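Local coordinates for protein Rio2 kinase (PDB 4GYI) that binds ADP and magnesium, carries an aspartyl phosphate, probably acts as a serine/threonine kinase, and has an ATPase-dependent role in maturation of the pre-40S ribosomal subunit, at residues 80-85 against 184-189; 107-112 against 123-128; 127-132 against 154-159. All coordinates share one frame; numbering follows the deposited sequence.

Contact 1 of 3, residues 80-85 against 184-189; sequences GGLDYL and SRHTIV
His186 and Asp83 form a His-carboxylate hydrogen bond that ties a helix of the N-terminal winged-helix-type region to a turn of the RIO domain. NE2 of His186 donates to OD1 of Asp83 over 2.7 Å, and the bond is nearly straight, with 166° at the hydrogen. Carboxylate and ring lie only 12° apart, and OD1 sits almost in the ring plane. The other ring nitrogen, ND1, is buried by the contact and has no polar partner in the model.

Carbon atoms on opposite faces sandwich the imidazole and limit its rotation. Methyl CD2 of Leu82 covers one face, 3.6 Å above the plane and offset toward the rim, in a CH-pi contact, while Thr187 CG2 lies over the opposite face. A chi1 of 58° sets CG of His186 between the backbone N and the carbonyl carbon. The ring itself is located by Asp83 OD1 at NE2 and by Leu82 CG, 3.5 Å from His186 CE1.

Arg185, extended from CG to NE, crosses the same leucine obliquely, its CD 3.8 Å from Leu82 CD1. Further out, Leu85 CB lies over the guanidinium face, toward the rim, 3.7 Å from NE. The charge has its main partner elsewhere, in a salt bridge from NE to Glu24, and NH1 also bonds Thr89 OG1. The turn itself, type II' from Ser184 to Thr187, is closed by the bond from Thr187 N to Ser184 O at 2.9 Å; that carbonyl also accepts from Thr187 OG1.

Around this contact, helix 79-92 packs between helix 14-26, which supplies Glu24 and Leu20, and the sheet. Strand 187-191 leads out of the turn beside strand 121-127, whose Ile126 touches both Asp83 and His186.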
loop_
_atom_site.group_PDB
_atom_site.type_symbol
_atom_site.label_atom_id
_atom_site.label_comp_id
_atom_site.label_asym_id
_atom_site.label_seq_id
_atom_site.Cartn_x
_atom_site.Cartn_y
_atom_site.Cartn_z
ATOM N N GLY A 80 2.817 -12.747 -9.873
ATOM C CA GLY A 80 4.250 -12.583 -10.052
ATOM C C GLY A 80 4.530 -11.728 -11.273
ATOM O O GLY A 80 5.404 -10.859 -11.251
ATOM N N GLY A 81 3.771 -11.965 -12.340
ATOM C CA GLY A 81 3.911 -11.187 -13.565
ATOM C C GLY A 81 3.706 -9.693 -13.365
ATOM O O GLY A 81 4.493 -8.878 -13.866
ATOM N N LEU A 82 2.661 -9.337 -12.614
ATOM C CA LEU A 82 2.362 -7.938 -12.290
ATOM C C LEU A 82 3.473 -7.299 -11.445
ATOM O O LEU A 82 3.911 -6.180 -11.726
ATOM C CB LEU A 82 0.997 -7.843 -11.565
ATOM C CG LEU A 82 0.375 -6.443 -11.433
ATOM C CD1 LEU A 82 -0.025 -5.897 -12.815
ATOM C CD2 LEU A 82 -0.814 -6.422 -10.470
ATOM N N ASP A 83 3.904 -8.012 -10.397
ATOM C CA ASP A 83 5.077 -7.628 -9.586
ATOM C C ASP A 83 6.248 -7.252 -10.503
ATOM O O ASP A 83 6.801 -6.149 -10.419
ATOM C CB ASP A 83 5.530 -8.801 -8.686
ATOM C CG ASP A 83 4.512 -9.170 -7.599
ATOM O OD1 ASP A 83 3.520 -8.429 -7.402
ATOM O OD2 ASP A 83 4.725 -10.206 -6.917
ATOM N N TYR A 84 6.604 -8.178 -11.399
ATOM C CA TYR A 84 7.729 -7.966 -12.316
ATOM C C TYR A 84 7.521 -6.719 -13.168
ATOM O O TYR A 84 8.426 -5.903 -13.307
ATOM C CB TYR A 84 7.943 -9.179 -13.224
ATOM C CG TYR A 84 8.884 -10.228 -12.669
ATOM C CD1 TYR A 84 9.888 -10.779 -13.464
ATOM C CD2 TYR A 84 8.765 -10.676 -11.362
ATOM C CE1 TYR A 84 10.740 -11.754 -12.969
ATOM C CE2 TYR A 84 9.618 -11.643 -10.857
ATOM C CZ TYR A 84 10.599 -12.179 -11.664
ATOM O OH TYR A 84 11.439 -13.141 -11.156
ATOM N N LEU A 85 6.317 -6.571 -13.720
ATOM C CA LEU A 85 5.996 -5.394 -14.520
ATOM C C LEU A 85 6.146 -4.112 -13.712
ATOM O O LEU A 85 6.676 -3.131 -14.213
ATOM C CB LEU A 85 4.583 -5.489 -15.091
ATOM C CG LEU A 85 4.440 -6.449 -16.265
ATOM C CD1 LEU A 85 2.978 -6.683 -16.586
ATOM C CD2 LEU A 85 5.189 -5.909 -17.486
ATOM N N SER A 184 3.541 2.544 -9.110
ATOM C CA SER A 184 3.218 1.823 -10.335
ATOM C C SER A 184 2.320 0.638 -10.041
ATOM O O SER A 184 2.653 -0.197 -9.209
ATOM C CB SER A 184 4.479 1.362 -11.057
ATOM O OG SER A 184 4.147 0.609 -12.220
ATOM N N ARG A 185 1.172 0.576 -10.714
ATOM C CA ARG A 185 0.241 -0.530 -10.519
ATOM C C ARG A 185 -0.127 -0.697 -9.028
ATOM O O ARG A 185 -0.648 0.233 -8.402
ATOM C CB ARG A 185 0.818 -1.815 -11.128
ATOM C CG ARG A 185 1.026 -1.710 -12.622
ATOM C CD ARG A 185 2.042 -2.722 -13.106
ATOM N NE ARG A 185 2.181 -2.755 -14.563
ATOM C CZ ARG A 185 3.111 -2.088 -15.246
ATOM N NH1 ARG A 185 3.985 -1.308 -14.621
ATOM N NH2 ARG A 185 3.160 -2.198 -16.551
ATOM N N HIS A 186 0.185 -1.856 -8.453
ATOM C CA HIS A 186 -0.127 -2.127 -7.045
ATOM C C HIS A 186 1.010 -1.770 -6.073
ATOM O O HIS A 186 1.036 -2.246 -4.930
ATOM C CB HIS A 186 -0.514 -3.598 -6.853
ATOM C CG HIS A 186 0.543 -4.579 -7.287
ATOM N ND1 HIS A 186 1.317 -4.401 -8.416
ATOM C CD2 HIS A 186 0.928 -5.763 -6.756
ATOM C CE1 HIS A 186 2.133 -5.431 -8.560
ATOM N NE2 HIS A 186 1.926 -6.267 -7.562
ATOM N N THR A 187 1.953 -0.946 -6.513
ATOM C CA THR A 187 3.161 -0.755 -5.714
ATOM C C THR A 187 3.444 0.701 -5.418
ATOM O O THR A 187 3.049 1.586 -6.175
ATOM C CB THR A 187 4.411 -1.394 -6.384
ATOM O OG1 THR A 187 4.811 -0.611 -7.519
ATOM C CG2 THR A 187 4.104 -2.797 -6.832
ATOM N N ILE A 188 4.131 0.954 -4.311
ATOM C CA ILE A 188 4.571 2.305 -4.025
ATOM C C ILE A 188 6.011 2.244 -3.607
ATOM O O ILE A 188 6.389 1.335 -2.873
ATOM C CB ILE A 188 3.788 2.936 -2.865
ATOM C CG1 ILE A 188 2.321 3.136 -3.253
ATOM C CG2 ILE A 188 4.416 4.287 -2.463
ATOM C CD1 ILE A 188 1.490 3.754 -2.142
ATOM N N VAL A 189 6.811 3.194 -4.086
ATOM C CA VAL A 189 8.162 3.360 -3.590
ATOM C C VAL A 189 8.132 4.585 -2.708
ATOM O O VAL A 189 7.641 5.619 -3.120
ATOM C CB VAL A 189 9.191 3.559 -4.729
ATOM C CG1 VAL A 189 10.561 3.878 -4.151
ATOM C CG2 VAL A 189 9.277 2.317 -5.594
#

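Contact 2 of 3, residues 107-112 against 123-128; sequences KESDIM and VLKIHR. With ADP (adenosine-5'-diphosphate), chain B; EDO (1,2-ethanediol), chain D.
Ile111 and Lys125 face each other as a non-hydrogen-bonded pair of the antiparallel hairpin, on the side of the sheet that holds ADP. Lys125 runs fully extended, its CG anti to the backbone N (chi1 -179°). Its CB lies near Ile111 CD1, and CG packs on that same methyl at 3.8 Å. CD passes O2A of the ADP alpha-phosphate, and CE lies 3.5 Å from both O2A and O3B. At the tip, NZ donates to O2A over 2.7 Å and only weakly to O3B of the beta-phosphate. The same nitrogen makes a salt bridge to Glu163 and bonds the phosphorylated aspartate at position 258. Ser109 OG also meets the beta-phosphate, at a modelled distance too short to be relied on.

Backbone bonds join Asp110 with Ile126 and Met112 with Leu124, two in each pair. On the face away from the nucleotide, Met112 CE touches Leu124 CD2 at 3.6 Å, the two side chains lying side by side. In a salt bridge beyond them, Arg128 NE meets Asp110 OD2 at 2.9 Å from above the carboxylate plane, 52° out of it, while OD2 stays within 4° of the guanidinium plane. Ile126 CG2 sits 3.5 Å above the Arg128 guanidinium plane, over its centre. Asp83 takes the other strong bond of this arginine, and Arg131 pairs with Asp110 OD1.

The two faces thus differ in chemistry: one offers a lysine that pairs with the alpha-phosphate and a glutamate of helix 149-172, as in protein kinases, plus the phosphoaspartate of this complex; the other combines apolar packing with largely buried salt bridges.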
loop_
_atom_site.group_PDB
_atom_site.type_symbol
_atom_site.label_atom_id
_atom_site.label_comp_id
_atom_site.label_asym_id
_atom_site.label_seq_id
_atom_site.Cartn_x
_atom_site.Cartn_y
_atom_site.Cartn_z
ATOM N N LYS A 107 -0.078 -9.243 6.095
ATOM C CA LYS A 107 -1.394 -9.810 5.870
ATOM C C LYS A 107 -2.039 -9.159 4.660
ATOM O O LYS A 107 -2.786 -9.814 3.923
ATOM C CB LYS A 107 -2.283 -9.643 7.104
ATOM C CG LYS A 107 -1.726 -10.308 8.359
ATOM C CD LYS A 107 -1.368 -11.774 8.099
ATOM C CE LYS A 107 -0.811 -12.464 9.343
ATOM N NZ LYS A 107 -1.814 -12.556 10.446
ATOM N N GLU A 108 -1.733 -7.879 4.454
ATOM C CA GLU A 108 -2.336 -7.180 3.323
ATOM C C GLU A 108 -1.334 -6.517 2.382
ATOM O O GLU A 108 -1.719 -5.949 1.357
ATOM C CB GLU A 108 -3.435 -6.203 3.771
ATOM C CG GLU A 108 -3.100 -5.360 4.983
ATOM C CD GLU A 108 -4.045 -5.627 6.146
ATOM O OE1 GLU A 108 -4.467 -6.786 6.314
ATOM O OE2 GLU A 108 -4.375 -4.681 6.885
ATOM N N SER A 109 -0.050 -6.641 2.676
ATOM C CA SER A 109 0.954 -6.084 1.772
ATOM C C SER A 109 2.320 -6.711 2.002
ATOM O O SER A 109 2.562 -7.298 3.048
ATOM C CB SER A 109 1.050 -4.565 1.954
ATOM O OG SER A 109 1.789 -4.263 3.128
ATOM N N ASP A 110 3.206 -6.600 1.016
ATOM C CA ASP A 110 4.599 -7.000 1.194
ATOM C C ASP A 110 5.501 -5.758 1.238
ATOM O O ASP A 110 5.346 -4.839 0.443
ATOM C CB ASP A 110 5.054 -7.927 0.061
ATOM C CG ASP A 110 4.419 -9.314 0.142
ATOM O OD1 ASP A 110 4.093 -9.757 1.266
ATOM O OD2 ASP A 110 4.245 -9.959 -0.920
ATOM N N ILE A 111 6.432 -5.728 2.180
ATOM C CA ILE A 111 7.329 -4.594 2.322
ATOM C C ILE A 111 8.731 -5.047 1.932
ATOM O O ILE A 111 9.259 -5.994 2.502
ATOM C CB ILE A 111 7.343 -4.070 3.769
ATOM C CG1 ILE A 111 5.921 -3.788 4.251
ATOM C CG2 ILE A 111 8.208 -2.825 3.884
ATOM C CD1 ILE A 111 5.252 -2.626 3.543
ATOM N N MET A 112 9.319 -4.378 0.948
ATOM C CA MET A 112 10.661 -4.713 0.478
ATOM C C MET A 112 11.539 -3.500 0.664
ATOM O O MET A 112 11.062 -2.381 0.624
ATOM C CB MET A 112 10.639 -5.061 -1.019
ATOM C CG MET A 112 9.864 -6.330 -1.363
ATOM S SD MET A 112 10.764 -7.371 -2.518
ATOM C CE MET A 112 10.374 -6.580 -4.071
ATOM N N VAL A 123 11.741 2.211 0.544
ATOM C CA VAL A 123 10.808 1.107 0.740
ATOM C C VAL A 123 9.923 0.902 -0.473
ATOM O O VAL A 123 9.422 1.859 -1.053
ATOM C CB VAL A 123 9.921 1.344 1.991
ATOM C CG1 VAL A 123 8.661 0.482 1.962
ATOM C CG2 VAL A 123 10.720 1.080 3.250
ATOM N N LEU A 124 9.763 -0.353 -0.876
ATOM C CA LEU A 124 8.793 -0.700 -1.892
ATOM C C LEU A 124 7.632 -1.419 -1.206
ATOM O O LEU A 124 7.828 -2.442 -0.552
ATOM C CB LEU A 124 9.420 -1.612 -2.944
ATOM C CG LEU A 124 8.442 -2.175 -3.981
ATOM C CD1 LEU A 124 7.962 -1.074 -4.914
ATOM C CD2 LEU A 124 9.081 -3.291 -4.772
ATOM N N LYS A 125 6.432 -0.875 -1.321
ATOM C CA LYS A 125 5.271 -1.536 -0.726
ATOM C C LYS A 125 4.453 -2.155 -1.847
ATOM O O LYS A 125 4.178 -1.497 -2.844
ATOM C CB LYS A 125 4.412 -0.550 0.068
ATOM C CG LYS A 125 3.166 -1.185 0.754
ATOM C CD LYS A 125 2.445 -0.138 1.590
ATOM C CE LYS A 125 1.155 -0.680 2.240
ATOM N NZ LYS A 125 0.652 0.265 3.290
ATOM N N ILE A 126 4.098 -3.427 -1.688
ATOM C CA ILE A 126 3.316 -4.141 -2.686
ATOM C C ILE A 126 1.982 -4.540 -2.075
ATOM O O ILE A 126 1.953 -5.284 -1.113
ATOM C CB ILE A 126 4.055 -5.421 -3.139
ATOM C CG1 ILE A 126 5.457 -5.047 -3.675
ATOM C CG2 ILE A 126 3.242 -6.158 -4.211
ATOM C CD1 ILE A 126 6.306 -6.255 -4.107
ATOM N N HIS A 127 0.879 -4.039 -2.613
ATOM C CA HIS A 127 -0.419 -4.344 -2.040
ATOM C C HIS A 127 -0.904 -5.731 -2.444
ATOM O O HIS A 127 -0.764 -6.142 -3.606
ATOM C CB HIS A 127 -1.448 -3.275 -2.409
ATOM C CG HIS A 127 -1.254 -1.975 -1.692
ATOM N ND1 HIS A 127 -1.818 -1.713 -0.459
ATOM C CD2 HIS A 127 -0.554 -0.863 -2.028
ATOM C CE1 HIS A 127 -1.489 -0.493 -0.072
ATOM N NE2 HIS A 127 -0.721 0.045 -1.006
ATOM N N ARG A 128 -1.465 -6.433 -1.458
ATOM C CA ARG A 128 -1.865 -7.829 -1.573
ATOM C C ARG A 128 -3.305 -8.100 -1.124
ATOM O O ARG A 128 -3.549 -9.043 -0.374
ATOM C CB ARG A 128 -0.924 -8.682 -0.711
ATOM C CG ARG A 128 0.524 -8.638 -1.197
ATOM C CD ARG A 128 0.702 -9.299 -2.568
ATOM N NE ARG A 128 2.123 -9.491 -2.872
ATOM C CZ ARG A 128 2.642 -9.575 -4.095
ATOM N NH1 ARG A 128 1.860 -9.487 -5.170
ATOM N NH2 ARG A 128 3.953 -9.745 -4.239
HETATM P PB ADP B . 0.572 -3.086 5.857
HETATM O O1B ADP B . 0.815 -4.473 5.310
HETATM O O2B ADP B . 0.197 -2.949 7.312
HETATM O O3B ADP B . -0.434 -2.376 4.845
HETATM P PA ADP B . 2.376 -0.877 6.313
HETATM O O1A ADP B . 1.593 -0.737 7.590
HETATM O O2A ADP B . 2.387 0.303 5.350
HETATM O O3A ADP B . 1.913 -2.216 5.542
HETATM O "O5'" ADP B . 3.858 -1.320 6.715
HETATM C "C5'" ADP B . 4.053 -2.510 7.492
HETATM C "C4'" ADP B . 5.332 -2.380 8.318
HETATM O "O4'" ADP B . 6.452 -2.084 7.466
HETATM C "C3'" ADP B . 5.313 -1.243 9.339
HETATM O "O3'" ADP B . 4.727 -1.607 10.594
HETATM C "C2'" ADP B . 6.777 -0.889 9.486
HETATM O "O2'" ADP B . 7.445 -1.869 10.289
HETATM C "C1'" ADP B . 7.314 -1.130 8.098
HETATM N N9 ADP B . 7.292 0.066 7.233
HETATM C C8 ADP B . 6.373 0.331 6.286
HETATM N N7 ADP B . 6.661 1.485 5.627
HETATM C C5 ADP B . 7.806 1.947 6.168
HETATM C C6 ADP B . 8.685 3.109 5.946
HETATM N N6 ADP B . 8.381 4.015 4.993
HETATM N N1 ADP B . 9.784 3.225 6.717
HETATM C C2 ADP B . 10.108 2.318 7.666
HETATM N N3 ADP B . 9.361 1.236 7.919
HETATM C C4 ADP B . 8.219 1.011 7.219
HETATM C C1 EDO D . -3.211 -9.065 -5.726
HETATM O O1 EDO D . -3.532 -8.352 -4.528
HETATM C C2 EDO D . -1.700 -9.146 -5.855
HETATM O O2 EDO D . -1.177 -7.842 -5.673
HETATM O O HOH W 1 -2.881 -3.192 1.310
#

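Contact 3 of 3, residues 127-132 against 154-159; sequences HRLGRI and YLSRLA. With EDO (1,2-ethanediol), chain D; EDO (1,2-ethanediol), chain E.
Ala159 CB sits over the His127 ring, 3.7 Å above its plane and offset toward the rim, in a CH-pi contact that marks the close-packed half of this interface. A chi1 of -73° sets CG of the histidine anti to the carbonyl carbon, where it lies near Ala159 CB. His127 CB, for its part, is 3.9 Å from Ser156 CB. Leu129 continues the apolar surface along the helix. Its CD2 meets Leu155 CB at 3.7 Å, the two side chains crossing at about a right angle, and its CD1 lies 4.0 Å from Ala159 CB. The ring's NE2 makes a weak hydrogen bond to Glu163 OE1, one turn further along helix 149-172.

The other half has fewer direct contacts and is bridged by a bound 1,2-ethanediol, probably from the crystallisation liquor. Its O2 donates to His127 O over 2.7 Å. Its O1 donates to Leu129 O at 2.9 Å and shares a bond of 2.6 Å with Ser156 OG. Ser156 OG also stands 3.3 Å from His127 O, a weak bond that is not settled.

An alanine in place of His127 would probably open a gap over the Ala159 methyl and leave Glu163 without its weak bond to the ring.

Carbon contacts therefore supply the direct grip between the end of the strand and the helix, whereas much of the polar bonding passes through a bound solvent-derived molecule. Since this helix also carries Glu163, the partner of the ADP-binding Lys125, the arrangement is consistent with the role of the C helix of protein kinases, whose glutamate pairs with the strand lysine.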
loop_
_atom_site.group_PDB
_atom_site.type_symbol
_atom_site.label_atom_id
_atom_site.label_comp_id
_atom_site.label_asym_id
_atom_site.label_seq_id
_atom_site.Cartn_x
_atom_site.Cartn_y
_atom_site.Cartn_z
ATOM N N HIS A 127 0.879 -4.039 -2.613
ATOM C CA HIS A 127 -0.419 -4.344 -2.040
ATOM C C HIS A 127 -0.904 -5.731 -2.444
ATOM O O HIS A 127 -0.764 -6.142 -3.606
ATOM C CB HIS A 127 -1.448 -3.275 -2.409
ATOM C CG HIS A 127 -1.254 -1.975 -1.692
ATOM N ND1 HIS A 127 -1.818 -1.713 -0.459
ATOM C CD2 HIS A 127 -0.554 -0.863 -2.028
ATOM C CE1 HIS A 127 -1.489 -0.493 -0.072
ATOM N NE2 HIS A 127 -0.721 0.045 -1.006
ATOM N N ARG A 128 -1.465 -6.433 -1.458
ATOM C CA ARG A 128 -1.865 -7.829 -1.573
ATOM C C ARG A 128 -3.305 -8.100 -1.124
ATOM O O ARG A 128 -3.549 -9.043 -0.374
ATOM C CB ARG A 128 -0.924 -8.682 -0.711
ATOM C CG ARG A 128 0.524 -8.638 -1.197
ATOM C CD ARG A 128 0.702 -9.299 -2.568
ATOM N NE ARG A 128 2.123 -9.491 -2.872
ATOM C CZ ARG A 128 2.642 -9.575 -4.095
ATOM N NH1 ARG A 128 1.860 -9.487 -5.170
ATOM N NH2 ARG A 128 3.953 -9.745 -4.239
ATOM N N LEU A 129 -4.255 -7.285 -1.572
ATOM C CA LEU A 129 -5.658 -7.505 -1.237
ATOM C C LEU A 129 -6.080 -8.902 -1.723
ATOM O O LEU A 129 -5.656 -9.330 -2.784
ATOM C CB LEU A 129 -6.536 -6.422 -1.901
ATOM C CG LEU A 129 -6.693 -5.071 -1.188
ATOM C CD1 LEU A 129 -5.347 -4.448 -0.892
ATOM C CD2 LEU A 129 -7.500 -4.111 -2.026
ATOM N N GLY A 130 -6.884 -9.615 -0.942
ATOM C CA GLY A 130 -7.350 -10.937 -1.336
ATOM C C GLY A 130 -6.539 -12.092 -0.776
ATOM O O GLY A 130 -6.974 -13.254 -0.813
ATOM N N ARG A 131 -5.348 -11.783 -0.273
ATOM C CA ARG A 131 -4.423 -12.818 0.197
ATOM C C ARG A 131 -4.976 -13.519 1.426
ATOM O O ARG A 131 -5.466 -12.874 2.338
ATOM C CB ARG A 131 -3.051 -12.219 0.506
ATOM C CG ARG A 131 -2.284 -12.922 1.608
ATOM C CD ARG A 131 -0.971 -12.194 1.902
ATOM N NE ARG A 131 -0.013 -12.335 0.807
ATOM C CZ ARG A 131 1.146 -11.684 0.744
ATOM N NH1 ARG A 131 1.485 -10.827 1.702
ATOM N NH2 ARG A 131 1.966 -11.884 -0.276
ATOM N N ILE A 132 -4.915 -14.849 1.437
ATOM C CA ILE A 132 -5.382 -15.611 2.589
ATOM C C ILE A 132 -4.409 -16.763 2.794
ATOM O O ILE A 132 -3.815 -17.249 1.838
ATOM C CB ILE A 132 -6.851 -16.122 2.361
ATOM C CG1 ILE A 132 -7.332 -16.995 3.510
ATOM C CG2 ILE A 132 -6.975 -16.898 1.036
ATOM C CD1 ILE A 132 -8.711 -17.554 3.279
ATOM N N TYR A 154 -6.775 -5.580 -9.797
ATOM C CA TYR A 154 -7.408 -4.275 -9.968
ATOM C C TYR A 154 -7.578 -3.561 -8.636
ATOM O O TYR A 154 -7.326 -2.365 -8.539
ATOM C CB TYR A 154 -8.755 -4.457 -10.666
ATOM C CG TYR A 154 -9.826 -3.403 -10.431
ATOM C CD1 TYR A 154 -9.845 -2.218 -11.158
ATOM C CD2 TYR A 154 -10.869 -3.637 -9.541
ATOM C CE1 TYR A 154 -10.864 -1.270 -10.980
ATOM C CE2 TYR A 154 -11.889 -2.707 -9.349
ATOM C CZ TYR A 154 -11.880 -1.523 -10.072
ATOM O OH TYR A 154 -12.887 -0.601 -9.874
ATOM N N LEU A 155 -8.002 -4.301 -7.612
ATOM C CA LEU A 155 -8.242 -3.721 -6.295
ATOM C C LEU A 155 -6.941 -3.270 -5.630
ATOM O O LEU A 155 -6.911 -2.259 -4.927
ATOM C CB LEU A 155 -8.946 -4.739 -5.411
ATOM C CG LEU A 155 -10.404 -4.982 -5.829
ATOM C CD1 LEU A 155 -10.949 -6.268 -5.209
ATOM C CD2 LEU A 155 -11.303 -3.761 -5.466
ATOM N N SER A 156 -5.869 -4.030 -5.840
ATOM C CA SER A 156 -4.586 -3.680 -5.247
ATOM C C SER A 156 -3.993 -2.475 -5.956
ATOM O O SER A 156 -3.260 -1.693 -5.336
ATOM C CB SER A 156 -3.619 -4.854 -5.262
ATOM O OG SER A 156 -3.965 -5.790 -4.267
ATOM N N ARG A 157 -4.311 -2.320 -7.242
ATOM C CA ARG A 157 -3.926 -1.126 -8.003
ATOM C C ARG A 157 -4.573 0.084 -7.365
ATOM O O ARG A 157 -3.928 1.103 -7.136
ATOM C CB ARG A 157 -4.419 -1.200 -9.457
ATOM C CG ARG A 157 -3.383 -1.600 -10.486
ATOM C CD ARG A 157 -3.883 -1.313 -11.900
ATOM N NE ARG A 157 -3.825 0.109 -12.235
ATOM C CZ ARG A 157 -4.885 0.870 -12.486
ATOM N NH1 ARG A 157 -6.108 0.356 -12.444
ATOM N NH2 ARG A 157 -4.723 2.153 -12.789
ATOM N N LEU A 158 -5.874 -0.039 -7.096
ATOM C CA LEU A 158 -6.630 1.067 -6.511
ATOM C C LEU A 158 -6.097 1.409 -5.135
ATOM O O LEU A 158 -6.061 2.582 -4.748
ATOM C CB LEU A 158 -8.115 0.742 -6.388
ATOM C CG LEU A 158 -8.931 0.623 -7.674
ATOM C CD1 LEU A 158 -10.403 0.484 -7.312
ATOM C CD2 LEU A 158 -8.719 1.815 -8.561
ATOM N N ALA A 159 -5.725 0.381 -4.383
ATOM C CA ALA A 159 -5.191 0.589 -3.046
ATOM C C ALA A 159 -3.914 1.418 -3.118
ATOM O O ALA A 159 -3.755 2.358 -2.357
ATOM C CB ALA A 159 -4.920 -0.753 -2.358
HETATM C C1 EDO D . -3.211 -9.065 -5.726
HETATM O O1 EDO D . -3.532 -8.352 -4.528
HETATM C C2 EDO D . -1.700 -9.146 -5.855
HETATM O O2 EDO D . -1.177 -7.842 -5.673
HETATM C C1 EDO E . -0.454 1.518 -13.537
HETATM O O1 EDO E . -1.809 1.164 -13.207
HETATM C C2 EDO E . -0.027 2.764 -12.767
HETATM O O2 EDO E . -0.779 2.881 -11.549
#

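How the contacts relate
The three contacts lie close together, their centres 10 to 11 Å apart, around the five-stranded sheet of the RIO domain. In sequence, contacts 2 and 3 are both nested inside the loop closed by contact 1; contact 2 closes the hairpin, and contact 3 begins where its second strand ends, sharing His127 and Arg128. Strands 121-127 and 187-191 are neighbours in the sheet, where Lys125 N bonds Ile188 O and His127 N bonds His186 O. Arg128, reaching Asp83, joins the N-terminal helix 79-92 to the hairpin. Direct contacts thus link the winged-helix-type region, the nucleotide-binding strands and helix 149-172.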